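Local coordinates for GGDEF family protein (Caulobacter vibrioides, PDB 3U2A), which belongs to the GGDEF family and is represented by its PAS domain, an antiparallel sheet with helices beside it, modelled as an assembly of two copies, at residues W27-P31 and E32-L36; G48-A51 and P52-S56; A63-Q66 and D67-Q70; Q70-E73 and V74-R78. All coordinates share one frame; numbering follows the deposited sequence. Where two conformers were deposited one is given.

Contact 1 (W27-P31 and E32-L36)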
loop_
_atom_site.group_PDB
_atom_site.type_symbol
_atom_site.label_atom_id
_atom_site.label_comp_id
_atom_site.label_asym_id
_atom_site.label_seq_id
_atom_site.Cartn_x
_atom_site.Cartn_y
_atom_site.Cartn_z
ATOM N N TRP A 27 -6.117 -3.238 4.955
ATOM C CA TRP A 27 -7.058 -3.542 6.030
ATOM C C TRP A 27 -8.414 -2.917 5.751
ATOM O O TRP A 27 -8.514 -1.852 5.101
ATOM C CB TRP A 27 -6.516 -3.091 7.402
ATOM C CG TRP A 27 -6.197 -1.601 7.504
ATOM C CD1 TRP A 27 -5.012 -0.999 7.210
ATOM C CD2 TRP A 27 -7.082 -0.558 7.939
ATOM N NE1 TRP A 27 -5.103 0.363 7.424
ATOM C CE2 TRP A 27 -6.356 0.659 7.882
ATOM C CE3 TRP A 27 -8.414 -0.530 8.377
ATOM C CZ2 TRP A 27 -6.922 1.895 8.238
ATOM C CZ3 TRP A 27 -8.980 0.700 8.737
ATOM C CH2 TRP A 27 -8.236 1.897 8.660
ATOM N N ILE A 28 -9.452 -3.613 6.215
ATOM C CA ILE A 28 -10.810 -3.085 6.271
ATOM C C ILE A 28 -11.356 -3.346 7.673
ATOM O O ILE A 28 -11.246 -4.460 8.187
ATOM C CB ILE A 28 -11.733 -3.713 5.198
ATOM C CG1 ILE A 28 -11.247 -3.339 3.790
ATOM C CG2 ILE A 28 -13.181 -3.237 5.383
ATOM C CD1 ILE A 28 -11.910 -4.104 2.671
ATOM N N TRP A 29 -11.935 -2.308 8.273
ATOM C CA TRP A 29 -12.502 -2.392 9.621
ATOM C C TRP A 29 -14.009 -2.166 9.559
ATOM O O TRP A 29 -14.490 -1.148 9.033
ATOM C CB TRP A 29 -11.785 -1.407 10.572
ATOM C CG TRP A 29 -12.515 -1.133 11.876
ATOM C CD1 TRP A 29 -12.867 0.095 12.384
ATOM C CD2 TRP A 29 -12.968 -2.104 12.827
ATOM N NE1 TRP A 29 -13.522 -0.060 13.586
ATOM C CE2 TRP A 29 -13.595 -1.399 13.879
ATOM C CE3 TRP A 29 -12.909 -3.504 12.890
ATOM C CZ2 TRP A 29 -14.162 -2.051 14.981
ATOM C CZ3 TRP A 29 -13.469 -4.149 13.983
ATOM C CH2 TRP A 29 -14.091 -3.421 15.014
ATOM N N GLU A 30 -14.759 -3.145 10.050
ATOM C CA GLU A 30 -16.224 -3.079 10.013
ATOM C C GLU A 30 -16.772 -3.172 11.432
ATOM O O GLU A 30 -16.987 -4.287 11.939
ATOM C CB GLU A 30 -16.796 -4.239 9.191
ATOM C CG GLU A 30 -16.407 -4.274 7.723
ATOM C CD GLU A 30 -16.816 -5.585 7.045
ATOM O OE1 GLU A 30 -17.496 -6.429 7.687
ATOM O OE2 GLU A 30 -16.444 -5.779 5.871
ATOM N N PRO A 31 -16.993 -2.017 12.092
ATOM C CA PRO A 31 -17.477 -2.071 13.473
ATOM C C PRO A 31 -18.837 -2.758 13.627
ATOM O O PRO A 31 -19.091 -3.346 14.670
ATOM C CB PRO A 31 -17.547 -0.594 13.900
ATOM C CG PRO A 31 -17.428 0.199 12.645
ATOM C CD PRO A 31 -16.670 -0.642 11.672
ATOM N N GLU A 32 -19.689 -2.693 12.598
ATOM C CA GLU A 32 -21.001 -3.351 12.628
ATOM C C GLU A 32 -20.907 -4.852 12.868
ATOM O O GLU A 32 -21.795 -5.441 13.480
ATOM C CB GLU A 32 -21.730 -3.119 11.311
ATOM C CG GLU A 32 -22.343 -1.760 11.202
ATOM C CD GLU A 32 -23.676 -1.682 11.923
ATOM O OE1 GLU A 32 -24.423 -2.693 11.941
ATOM O OE2 GLU A 32 -23.979 -0.602 12.469
ATOM N N THR A 33 -19.830 -5.458 12.374
ATOM C CA THR A 33 -19.655 -6.916 12.425
ATOM C C THR A 33 -18.492 -7.318 13.335
ATOM O O THR A 33 -18.211 -8.514 13.513
ATOM C CB THR A 33 -19.421 -7.493 11.012
ATOM O OG1 THR A 33 -18.245 -6.907 10.452
ATOM C CG2 THR A 33 -20.602 -7.202 10.090
ATOM N N ASP A 34 -17.841 -6.316 13.926
ATOM C CA ASP A 34 -16.628 -6.500 14.747
ATOM C C ASP A 34 -15.538 -7.301 14.015
ATOM O O ASP A 34 -14.872 -8.164 14.609
ATOM C CB ASP A 34 -16.969 -7.146 16.102
ATOM C CG ASP A 34 -15.854 -6.974 17.117
ATOM O OD1 ASP A 34 -15.278 -5.875 17.192
ATOM O OD2 ASP A 34 -15.536 -7.941 17.842
ATOM N N ARG A 35 -15.385 -7.013 12.723
ATOM C CA ARG A 35 -14.446 -7.723 11.861
ATOM C C ARG A 35 -13.389 -6.775 11.304
ATOM O O ARG A 35 -13.723 -5.813 10.592
ATOM C CB ARG A 35 -15.180 -8.399 10.690
ATOM C CG ARG A 35 -16.086 -9.564 11.070
ATOM C CD ARG A 35 -16.669 -10.229 9.818
ATOM N NE ARG A 35 -17.539 -11.360 10.135
ATOM C CZ ARG A 35 -18.825 -11.425 9.808
ATOM N NH1 ARG A 35 -19.388 -10.430 9.140
ATOM N NH2 ARG A 35 -19.545 -12.488 10.140
ATOM N N LEU A 36 -12.123 -7.048 11.631
ATOM C CA LEU A 36 -10.987 -6.386 10.995
ATOM C C LEU A 36 -10.392 -7.400 10.016
ATOM O O LEU A 36 -10.003 -8.506 10.406
ATOM C CB LEU A 36 -9.928 -5.961 12.031
ATOM C CG LEU A 36 -8.640 -5.382 11.418
ATOM C CD1 LEU A 36 -8.872 -3.957 10.919
ATOM C CD2 LEU A 36 -7.497 -5.434 12.404
#
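Trp-29 meets Leu-36, and Glu-30 meets Arg-35, across a beta hairpin closed by a G1 beta bulge; strands 25-30 and 35-40 are neighbours in the antiparallel sheet of this PAS domain. Asp-34, in the left-handed region of backbone space (phi 53°), shares with Arg-35 the place opposite Glu-30, which defines the bulge. In the hydrogen-bonded pair, Glu-30 N donates to Arg-35 O (2.9 Å) and Arg-35 N returns a longer bond to Glu-30 O. That oxygen also accepts from Thr-33 N (3.1 Å), and these two N-H groups approach from opposite faces of the carbonyl plane. The Thr-33 hydroxyl adds a side-chain layer: OG1 lies 2.9 Å from Glu-30 OE1, but Glu-30 O is within reach of the same proton, so the acceptor is not settled. The other carboxylate oxygen, OE2, forms a salt bridge with Arg-37.

On the other face of the hairpin lie Trp-29 and Leu-36. Because the indole leaves Trp-29 with CG opposite the backbone N (chi1 164°), its six-membered ring swings alongside the returning strand and CE3 comes 3.4 Å from Arg-35 O. Leu-36 CD1 packs on Trp-29 CB at 3.9 Å. One indole face receives Pro-31 N over its centre, while NE1 donates to Leu-75 O beyond the hairpin, so the ring is held from several sides. Asp-34 OD1, whose main partner is Ser-56 OG, lies at the ring's edge and in its plane, 3.5 Å from Trp-29 CH2.

Contact 2 (G48-A51 and P52-S56)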
loop_
_atom_site.group_PDB
_atom_site.type_symbol
_atom_site.label_atom_id
_atom_site.label_comp_id
_atom_site.label_asym_id
_atom_site.label_seq_id
_atom_site.Cartn_x
_atom_site.Cartn_y
_atom_site.Cartn_z
ATOM N N GLY A 48 0.512 -11.303 11.759
ATOM C CA GLY A 48 0.138 -12.668 11.411
ATOM C C GLY A 48 -0.987 -13.287 12.222
ATOM O O GLY A 48 -1.885 -13.898 11.639
ATOM N N PRO A 49 -0.951 -13.146 13.566
ATOM C CA PRO A 49 -2.019 -13.684 14.426
ATOM C C PRO A 49 -3.424 -13.129 14.150
ATOM O O PRO A 49 -4.412 -13.771 14.505
ATOM C CB PRO A 49 -1.562 -13.279 15.826
ATOM C CG PRO A 49 -0.081 -13.295 15.731
ATOM C CD PRO A 49 0.197 -12.686 14.377
ATOM N N LEU A 50 -3.502 -11.958 13.529
ATOM C CA LEU A 50 -4.782 -11.311 13.235
ATOM C C LEU A 50 -5.349 -11.682 11.875
ATOM O O LEU A 50 -6.552 -11.563 11.653
ATOM C CB LEU A 50 -4.632 -9.787 13.283
ATOM C CG LEU A 50 -4.060 -9.150 14.556
ATOM C CD1 LEU A 50 -4.037 -7.635 14.412
ATOM C CD2 LEU A 50 -4.840 -9.576 15.779
ATOM N N ALA A 51 -4.476 -12.082 10.960
ATOM C CA ALA A 51 -4.872 -12.342 9.574
ATOM C C ALA A 51 -5.460 -13.743 9.426
ATOM O O ALA A 51 -5.010 -14.669 10.103
ATOM C CB ALA A 51 -3.679 -12.175 8.661
ATOM N N PRO A 52 -6.439 -13.925 8.519
ATOM C CA PRO A 52 -7.028 -12.981 7.556
ATOM C C PRO A 52 -8.115 -12.062 8.144
ATOM O O PRO A 52 -8.482 -11.055 7.521
ATOM C CB PRO A 52 -7.638 -13.916 6.512
ATOM C CG PRO A 52 -8.048 -15.098 7.300
ATOM C CD PRO A 52 -6.962 -15.290 8.319
ATOM N N GLU A 53 -8.629 -12.421 9.320
ATOM C CA GLU A 53 -9.705 -11.670 9.968
ATOM C C GLU A 53 -9.646 -11.863 11.465
ATOM O O GLU A 53 -9.312 -12.948 11.930
ATOM C CB GLU A 53 -11.050 -12.174 9.463
ATOM C CG GLU A 53 -12.246 -11.364 9.887
ATOM C CD GLU A 53 -13.502 -11.916 9.275
ATOM O OE1 GLU A 53 -14.101 -11.222 8.432
ATOM O OE2 GLU A 53 -13.865 -13.059 9.610
ATOM N N CYS A 54 -9.959 -10.806 12.211
ATOM C CA CYS A 54 -9.988 -10.866 13.674
ATOM C C CYS A 54 -11.038 -9.933 14.252
ATOM O O CYS A 54 -11.594 -9.096 13.543
ATOM C CB CYS A 54 -8.616 -10.534 14.271
ATOM S SG CYS A 54 -8.123 -8.817 14.098
ATOM N N SER A 55 -11.294 -10.091 15.551
ATOM C CA SER A 55 -12.147 -9.184 16.300
ATOM C C SER A 55 -11.375 -7.949 16.748
ATOM O O SER A 55 -10.133 -7.931 16.756
ATOM C CB SER A 55 -12.681 -9.899 17.545
ATOM O OG SER A 55 -11.612 -10.245 18.414
ATOM N N SER A 56 -12.107 -6.924 17.161
ATOM C CA SER A 56 -11.455 -5.757 17.754
ATOM C C SER A 56 -10.689 -6.121 19.042
ATOM O O SER A 56 -9.612 -5.574 19.306
ATOM C CB SER A 56 -12.459 -4.628 17.996
ATOM O OG SER A 56 -13.492 -5.024 18.884
HETATM O O HOH W 1 -7.362 -14.086 13.495
#
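Leu-50 and Cys-54 touch across a type VI turn, built on the cis peptide bond between Ala-51 and Pro-52, which brings the chain into edge strand 53-54 of the PAS sheet. The cis geometry draws Ala-51 CA and Pro-52 CA to 3.0 Å and folds the backbone sharply. Leu-50 O and Glu-53 N come near each other at the turn, but the angle is too poor for a hydrogen bond; the preceding turn is closed by Ala-51 N donating to Gly-48 O (3.2 Å).

The side chains carry the contact instead. Cys-54 holds SG between its own backbone N and carbonyl carbon (chi1 70°), the most hindered of the staggered choices, and this turns the sulfur back over Leu-50. There it rests 3.7 Å from Leu-50 CB and 3.8 Å from Leu-50 CD2. Leu-50 has CG opposite its carbonyl carbon (chi1 -55°), with the rest of the chain extended, and beyond the sulfur it packs on Leu-38, Phe-59 and Leu-62. After Cys-54, Ser-55 occupies the N-cap position of helix 56-62, its OG accepting from Ala-58 N. The turn thus delivers the chain to a short strand and at once to a helix. On the polar side, a water is placed to donate to Glu-53 O at 2.7 Å and to Pro-49 O at 3.1 Å, though it may not serve both at once.

Contact 3 (A63-Q66 and D67-Q70)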
loop_
_atom_site.group_PDB
_atom_site.type_symbol
_atom_site.label_atom_id
_atom_site.label_comp_id
_atom_site.label_asym_id
_atom_site.label_seq_id
_atom_site.Cartn_x
_atom_site.Cartn_y
_atom_site.Cartn_z
ATOM N N ALA A 63 -1.573 -5.354 20.321
ATOM C CA ALA A 63 -0.831 -4.117 20.557
ATOM C C ALA A 63 0.011 -4.243 21.832
ATOM O O ALA A 63 -0.406 -4.908 22.785
ATOM C CB ALA A 63 -1.782 -2.941 20.672
ATOM N N LEU A 64 1.198 -3.636 21.845
ATOM C CA LEU A 64 1.907 -3.450 23.112
ATOM C C LEU A 64 0.956 -2.699 24.055
ATOM O O LEU A 64 0.268 -1.775 23.623
ATOM C CB LEU A 64 3.219 -2.685 22.919
ATOM C CG LEU A 64 4.534 -3.454 23.050
ATOM C CD1 LEU A 64 4.507 -4.817 22.350
ATOM C CD2 LEU A 64 5.706 -2.602 22.569
ATOM N N PRO A 65 0.868 -3.136 25.329
ATOM C CA PRO A 65 -0.115 -2.529 26.225
ATOM C C PRO A 65 -0.018 -1.002 26.282
ATOM O O PRO A 65 -1.050 -0.335 26.244
ATOM C CB PRO A 65 0.209 -3.164 27.570
ATOM C CG PRO A 65 0.738 -4.526 27.211
ATOM C CD PRO A 65 1.548 -4.286 25.963
ATOM N N GLN A 66 1.199 -0.454 26.344
ATOM C CA GLN A 66 1.391 1.006 26.415
ATOM C C GLN A 66 0.966 1.753 25.143
ATOM O O GLN A 66 0.785 2.980 25.165
ATOM C CB GLN A 66 2.824 1.380 26.836
ATOM C CG GLN A 66 3.927 1.005 25.839
ATOM C CD GLN A 66 4.541 -0.372 26.109
ATOM O OE1 GLN A 66 3.833 -1.352 26.390
ATOM N NE2 GLN A 66 5.876 -0.450 26.017
ATOM N N ASP A 67 0.812 1.007 24.046
ATOM C CA ASP A 67 0.421 1.569 22.750
ATOM C C ASP A 67 -1.064 1.398 22.423
ATOM O O ASP A 67 -1.481 1.698 21.298
ATOM C CB ASP A 67 1.248 0.931 21.627
ATOM C CG ASP A 67 2.694 1.427 21.582
ATOM O OD1 ASP A 67 3.172 2.044 22.553
ATOM O OD2 ASP A 67 3.356 1.187 20.556
ATOM N N ARG A 68 -1.865 0.946 23.385
ATOM C CA ARG A 68 -3.266 0.638 23.096
ATOM C C ARG A 68 -4.173 1.844 22.845
ATOM O O ARG A 68 -5.188 1.714 22.160
ATOM C CB ARG A 68 -3.839 -0.329 24.124
ATOM C CG ARG A 68 -3.174 -1.670 23.976
ATOM C CD ARG A 68 -3.664 -2.689 24.945
ATOM N NE ARG A 68 -3.183 -3.998 24.532
ATOM C CZ ARG A 68 -2.926 -4.987 25.366
ATOM N NH1 ARG A 68 -3.091 -4.821 26.676
ATOM N NH2 ARG A 68 -2.497 -6.135 24.892
ATOM N N ALA A 69 -3.794 3.012 23.362
ATOM C CA ALA A 69 -4.488 4.262 22.999
ATOM C C ALA A 69 -4.313 4.563 21.513
ATOM O O ALA A 69 -5.287 4.908 20.827
ATOM C CB ALA A 69 -3.996 5.429 23.828
ATOM N N GLN A 70 -3.079 4.426 21.020
ATOM C CA GLN A 70 -2.794 4.604 19.595
ATOM C C GLN A 70 -3.475 3.557 18.700
ATOM O O GLN A 70 -4.042 3.912 17.670
ATOM C CB GLN A 70 -1.286 4.691 19.329
ATOM C CG GLN A 70 -0.735 6.129 19.284
ATOM C CD GLN A 70 -1.350 6.988 18.163
ATOM O OE1 GLN A 70 -1.077 6.790 16.968
ATOM N NE2 GLN A 70 -2.181 7.950 18.555
HETATM O O HOH W 2 -0.698 4.787 22.866
HETATM O O HOH W 3 3.482 4.326 23.978
#
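Arg-68 folds back over Pro-65 and Ala-63 where a 3-10 turn leads into helix 68-75 of the PAS domain. Its guanidinium has Pro-65 CA over one face, 3.5 Å above the plane and offset toward the rim. An aliphatic chain extended from CG to NE carries the group back that far, and on the way Arg-68 CG lies 3.8 Å from Ala-63 CB.

The backbone beneath is set by two successive turn bonds, Asp-67 N to Leu-64 O (2.9 Å) and Arg-68 N to Pro-65 O (3.2 Å). Both donors stand well above the acceptor's carbonyl plane, as is usual for the i to i+3 bonds of a 3-10 turn.

Asp-67 holds the N-cap position but makes no capping bond; its carboxylate is engaged otherwise, OD1 forming a salt bridge with Arg-89. Further out, the Arg-68 guanidinium makes weak bonds to the carbonyls of Arg-60 and Ala-61 at the end of the preceding helix, and Arg-91 donates to Ala-63 O. Two waters form bridges here: one links Gln-66 O to Gln-70 N, and the other donates to Gln-66 O and, at 2.7 Å, to Asp-67 OD1.

Contact 4 (Q70-E73 and V74-R78)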
loop_
_atom_site.group_PDB
_atom_site.type_symbol
_atom_site.label_atom_id
_atom_site.label_comp_id
_atom_site.label_asym_id
_atom_site.label_seq_id
_atom_site.Cartn_x
_atom_site.Cartn_y
_atom_site.Cartn_z
ATOM N N GLN A 70 -3.079 4.426 21.020
ATOM C CA GLN A 70 -2.794 4.604 19.595
ATOM C C GLN A 70 -3.475 3.557 18.700
ATOM O O GLN A 70 -4.042 3.912 17.670
ATOM C CB GLN A 70 -1.286 4.691 19.329
ATOM C CG GLN A 70 -0.735 6.129 19.284
ATOM C CD GLN A 70 -1.350 6.988 18.163
ATOM O OE1 GLN A 70 -1.077 6.790 16.968
ATOM N NE2 GLN A 70 -2.181 7.950 18.555
ATOM N N ALA A 71 -3.453 2.281 19.109
ATOM C CA ALA A 71 -4.210 1.210 18.427
ATOM C C ALA A 71 -5.697 1.535 18.260
ATOM O O ALA A 71 -6.298 1.261 17.210
ATOM C CB ALA A 71 -4.046 -0.120 19.168
ATOM N N GLU A 72 -6.285 2.116 19.308
ATOM C CA GLU A 72 -7.704 2.434 19.322
ATOM C C GLU A 72 -8.070 3.467 18.276
ATOM O O GLU A 72 -9.224 3.494 17.818
ATOM C CB GLU A 72 -8.142 2.914 20.709
ATOM C CG GLU A 72 -9.627 2.679 21.008
ATOM C CD GLU A 72 -10.013 1.197 20.931
ATOM O OE1 GLU A 72 -11.130 0.901 20.467
ATOM O OE2 GLU A 72 -9.200 0.323 21.311
ATOM N N GLU A 73 -7.105 4.313 17.902
ATOM C CA GLU A 73 -7.325 5.323 16.860
ATOM C C GLU A 73 -7.686 4.704 15.503
ATOM O O GLU A 73 -8.339 5.356 14.684
ATOM C CB GLU A 73 -6.129 6.270 16.729
ATOM C CG GLU A 73 -5.899 7.184 17.944
ATOM C CD GLU A 73 -7.098 8.064 18.259
ATOM O OE1 GLU A 73 -7.599 8.735 17.340
ATOM O OE2 GLU A 73 -7.546 8.080 19.424
ATOM N N VAL A 74 -7.268 3.456 15.268
ATOM C CA VAL A 74 -7.720 2.704 14.096
ATOM C C VAL A 74 -9.217 2.331 14.183
ATOM O O VAL A 74 -9.968 2.533 13.218
ATOM C CB VAL A 74 -6.856 1.434 13.831
ATOM C CG1 VAL A 74 -7.366 0.692 12.595
ATOM C CG2 VAL A 74 -5.378 1.798 13.668
ATOM N N LEU A 75 -9.639 1.809 15.339
ATOM C CA LEU A 75 -10.979 1.209 15.517
ATOM C C LEU A 75 -12.095 2.202 15.805
ATOM O O LEU A 75 -13.264 1.894 15.542
ATOM C CB LEU A 75 -10.973 0.201 16.665
ATOM C CG LEU A 75 -9.928 -0.923 16.654
ATOM C CD1 LEU A 75 -9.997 -1.668 17.983
ATOM C CD2 LEU A 75 -10.159 -1.874 15.484
ATOM N N LYS A 76 -11.737 3.361 16.361
ATOM C CA LYS A 76 -12.713 4.394 16.729
ATOM C C LYS A 76 -13.577 4.769 15.539
ATOM O O LYS A 76 -13.049 5.198 14.519
ATOM C CB LYS A 76 -12.003 5.658 17.228
ATOM C CG LYS A 76 -11.716 5.647 18.703
ATOM C CD LYS A 76 -11.273 7.020 19.177
ATOM C CE LYS A 76 -10.609 6.901 20.537
ATOM N NZ LYS A 76 -9.888 8.145 20.893
ATOM N N PRO A 77 -14.914 4.624 15.661
ATOM C CA PRO A 77 -15.757 5.032 14.522
ATOM C C PRO A 77 -15.664 6.529 14.264
ATOM O O PRO A 77 -15.472 7.318 15.200
ATOM C CB PRO A 77 -17.182 4.652 14.969
ATOM C CG PRO A 77 -17.008 3.694 16.092
ATOM C CD PRO A 77 -15.704 4.028 16.752
ATOM N N ARG A 78 -15.758 6.907 12.996
ATOM C CA ARG A 78 -15.729 8.308 12.607
ATOM C C ARG A 78 -16.695 8.505 11.451
ATOM O O ARG A 78 -17.117 7.538 10.799
ATOM C CB ARG A 78 -14.319 8.741 12.175
ATOM C CG ARG A 78 -13.219 8.571 13.237
ATOM C CD ARG A 78 -11.830 8.876 12.703
ATOM N NE ARG A 78 -10.814 8.201 13.528
ATOM C CZ ARG A 78 -10.242 8.719 14.614
ATOM N NH1 ARG A 78 -10.542 9.954 15.025
ATOM N NH2 ARG A 78 -9.349 8.000 15.290
HETATM O O HOH W 4 -10.856 5.489 13.186
HETATM O O HOH W 5 -9.593 10.725 17.846
#
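A salt-bridge network closes the C-terminal end of helix 68-75, with Glu-73 set between Lys-76 and Arg-78. The Glu-73 chain bends at chi2 (-58°) so that its carboxylate turns toward the residues that follow the helix, and each oxygen takes its own cation. Lys-76 lies side by side with it, NZ reaching OE2 of Glu-73 on the syn side at 2.8 Å. Arg-78 comes across at about a right angle and uses a single nitrogen twice: NH2 donates to Glu-73 OE1 (2.8 Å), meeting it from above the carboxylate plane, and to the backbone Glu-73 O (2.9 Å), in the carbonyl plane on a lone pair. Both acceptors lie close to the guanidinium plane, so the pair of bonds should restrict rotation of the group. Water adds to the grip, one molecule joining Glu-73 OE1 to Arg-78 NH1 and another accepting from Arg-78 NE at 2.7 Å.

The backbone unwinds beneath this network. Val-74 N bonds to Ala-71 O, and Lys-76 N to Glu-72 O (2.9 Å) nearly in line with the carbonyl, while Leu-75 N makes only a weak bond to the same oxygen. Leu-75 CD1 packs crosswise on Glu-72 OE1 at 3.7 Å, and the Glu-72 carboxylate pairs with Arg-60 of helix 56-62. Val-74 and Leu-75 pack on Phe-59 of that helix; Val-74 also meets Trp-98 of the sheet. Of the two cations, Arg-78 alone also bonds a helical carbonyl, in a salt-bridge network at the C-terminal end of the helix that precedes strand 83-86 in the PAS fold.

How the contacts relate
The four contacts follow one another along the chain, all within the PAS domain, as successive local turns. Contacts 1 and 2, centres 10 Å apart, sit on neighbouring strands 35-40 and 53-54 of one sheet and are joined directly by Leu-36 N to Cys-54 O at 2.9 Å. Contacts 3 and 4 share Gln-70 and mark the beginning and end of helix 68-75, their centres 11 Å apart. The helix returns to the hairpin: contact 4 lies 11 Å from contact 1, centre to centre, and touches it through Trp-29. Contacts 1 and 3, with centres 19 Å apart, do not touch. Hairpin, edge-strand turn and helix ends are thus local contacts of one domain, with contacts 1, 2 and 4 touching one another.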